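Local coordinates for Serine/threonine-protein kinase Tel1 (Chaetomium thermophilum, PDB 6SKY), which phosphorylates serine and threonine residues using ATP and probably acts as a DNA damage sensor that activates checkpoint signalling upon genotoxic stress, at residues E1837-L1842 against A1875-R1880. Sequence-based numbering, arbitrary orientation.
Sequences ENLKLL and AAAATR
Leu1839 alone carries the 1837-1842 side of this small helix-helix contact, through its CD2 methyl. The apolar part is its approach to Ala1877, where CD2 lies 4.2 Å from CB; the CA atoms of Leu1839 and Ala1877 are 7.6 Å apart, the nearest CA pair of the segments. With CG anti to the backbone N (chi1 -163°), CD2 is set against Ala1877 and Arg1880. The same CD2 meets NH1 of Arg1880 at 3.8 Å, obliquely to the guanidinium, and the two side chains cross at about a right angle. Bends at chi2 and chi3 fold the arginine back along its own helix, bringing CA of Ala1877 3.7 Å above the centre of the guanidinium plane. NH1 also donates a hydrogen bond to Leu1828 O, so its polar partner lies outside the two segments. No hydrogen bond joins the segments, which bury 97 Å² in all. The Leu1839-Ala1877 pair is buried, whereas Arg1880 beside it is partly exposed. Lys1840 NZ bonds Cys1881 O, just beyond helix 1871-1880. Within this alpha-solenoid, helix 1884-1898 packs against Ala1878 and Thr1879, while helix 1762-1771 packs against Asn1838, Leu1841 and Leu1842 of helix 1836-1849.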
loop_
_atom_site.group_PDB
_atom_site.type_symbol
_atom_site.label_atom_id
_atom_site.label_comp_id
_atom_site.label_asym_id
_atom_site.label_seq_id
_atom_site.Cartn_x
_atom_site.Cartn_y
_atom_site.Cartn_z
ATOM N N GLU A 1837 -15.559 47.783 1.644
ATOM C CA GLU A 1837 -17.012 47.715 1.638
ATOM C C GLU A 1837 -17.640 48.432 0.453
ATOM O O GLU A 1837 -18.782 48.126 0.104
ATOM C CB GLU A 1837 -17.565 48.285 2.939
ATOM C CG GLU A 1837 -18.962 47.823 3.260
ATOM C CD GLU A 1837 -19.088 46.312 3.258
ATOM O OE1 GLU A 1837 -18.212 45.635 3.836
ATOM O OE2 GLU A 1837 -20.063 45.796 2.671
ATOM N N ASN A 1838 -16.939 49.380 -0.163
ATOM C CA ASN A 1838 -17.391 49.960 -1.420
ATOM C C ASN A 1838 -16.955 49.137 -2.615
ATOM O O ASN A 1838 -17.635 49.131 -3.646
ATOM C CB ASN A 1838 -16.854 51.381 -1.582
ATOM C CG ASN A 1838 -17.446 52.350 -0.591
ATOM O OD1 ASN A 1838 -18.544 52.153 -0.088
ATOM N ND2 ASN A 1838 -16.718 53.419 -0.316
ATOM N N LEU A 1839 -15.827 48.447 -2.496
ATOM C CA LEU A 1839 -15.386 47.552 -3.552
ATOM C C LEU A 1839 -16.347 46.385 -3.711
ATOM O O LEU A 1839 -16.625 45.952 -4.835
ATOM C CB LEU A 1839 -13.974 47.068 -3.244
ATOM C CG LEU A 1839 -13.153 46.445 -4.359
ATOM C CD1 LEU A 1839 -13.060 47.381 -5.519
ATOM C CD2 LEU A 1839 -11.790 46.125 -3.831
ATOM N N LYS A 1840 -16.867 45.863 -2.600
ATOM C CA LYS A 1840 -17.915 44.854 -2.691
ATOM C C LYS A 1840 -19.110 45.360 -3.483
ATOM O O LYS A 1840 -19.700 44.618 -4.273
ATOM C CB LYS A 1840 -18.363 44.431 -1.302
ATOM C CG LYS A 1840 -17.497 43.403 -0.645
ATOM C CD LYS A 1840 -18.228 42.798 0.524
ATOM C CE LYS A 1840 -17.308 41.981 1.392
ATOM N NZ LYS A 1840 -16.991 40.665 0.786
ATOM N N LEU A 1841 -19.487 46.617 -3.282
ATOM C CA LEU A 1841 -20.639 47.169 -3.981
ATOM C C LEU A 1841 -20.355 47.362 -5.459
ATOM O O LEU A 1841 -21.245 47.178 -6.290
ATOM C CB LEU A 1841 -21.043 48.487 -3.332
ATOM C CG LEU A 1841 -22.266 49.223 -3.848
ATOM C CD1 LEU A 1841 -23.509 48.444 -3.546
ATOM C CD2 LEU A 1841 -22.331 50.573 -3.213
ATOM N N LEU A 1842 -19.122 47.714 -5.809
ATOM C CA LEU A 1842 -18.748 47.787 -7.220
ATOM C C LEU A 1842 -18.839 46.424 -7.891
ATOM O O LEU A 1842 -19.359 46.294 -9.006
ATOM C CB LEU A 1842 -17.338 48.339 -7.357
ATOM C CG LEU A 1842 -17.236 49.830 -7.598
ATOM C CD1 LEU A 1842 -15.793 50.187 -7.791
ATOM C CD2 LEU A 1842 -18.047 50.192 -8.807
ATOM N N ALA A 1875 -11.295 40.103 -11.104
ATOM C CA ALA A 1875 -11.051 38.838 -10.419
ATOM C C ALA A 1875 -10.150 39.030 -9.210
ATOM O O ALA A 1875 -10.423 38.501 -8.128
ATOM C CB ALA A 1875 -10.434 37.835 -11.384
ATOM N N ALA A 1876 -9.059 39.777 -9.378
ATOM C CA ALA A 1876 -8.182 40.059 -8.245
ATOM C C ALA A 1876 -8.920 40.806 -7.141
ATOM O O ALA A 1876 -8.778 40.484 -5.955
ATOM C CB ALA A 1876 -6.973 40.853 -8.715
ATOM N N ALA A 1877 -9.725 41.800 -7.515
ATOM C CA ALA A 1877 -10.489 42.565 -6.538
ATOM C C ALA A 1877 -11.440 41.675 -5.761
ATOM O O ALA A 1877 -11.537 41.779 -4.538
ATOM C CB ALA A 1877 -11.256 43.678 -7.236
ATOM N N ALA A 1878 -12.163 40.797 -6.453
ATOM C CA ALA A 1878 -13.088 39.907 -5.769
ATOM C C ALA A 1878 -12.371 38.863 -4.934
ATOM O O ALA A 1878 -12.957 38.334 -3.990
ATOM C CB ALA A 1878 -14.008 39.231 -6.776
ATOM N N THR A 1879 -11.119 38.547 -5.262
ATOM C CA THR A 1879 -10.336 37.680 -4.392
ATOM C C THR A 1879 -9.918 38.400 -3.121
ATOM O O THR A 1879 -9.834 37.781 -2.059
ATOM C CB THR A 1879 -9.104 37.167 -5.124
ATOM O OG1 THR A 1879 -9.474 36.749 -6.436
ATOM C CG2 THR A 1879 -8.527 35.991 -4.401
ATOM N N ARG A 1880 -9.647 39.704 -3.210
ATOM C CA ARG A 1880 -9.339 40.477 -2.010
ATOM C C ARG A 1880 -10.530 40.569 -1.061
ATOM O O ARG A 1880 -10.345 40.587 0.157
ATOM C CB ARG A 1880 -8.868 41.872 -2.399
ATOM C CG ARG A 1880 -7.381 42.068 -2.296
ATOM C CD ARG A 1880 -6.835 42.770 -3.514
ATOM N NE ARG A 1880 -7.667 43.890 -3.924
ATOM C CZ ARG A 1880 -7.606 44.450 -5.123
ATOM N NH1 ARG A 1880 -8.397 45.463 -5.428
ATOM N NH2 ARG A 1880 -6.757 43.989 -6.025
#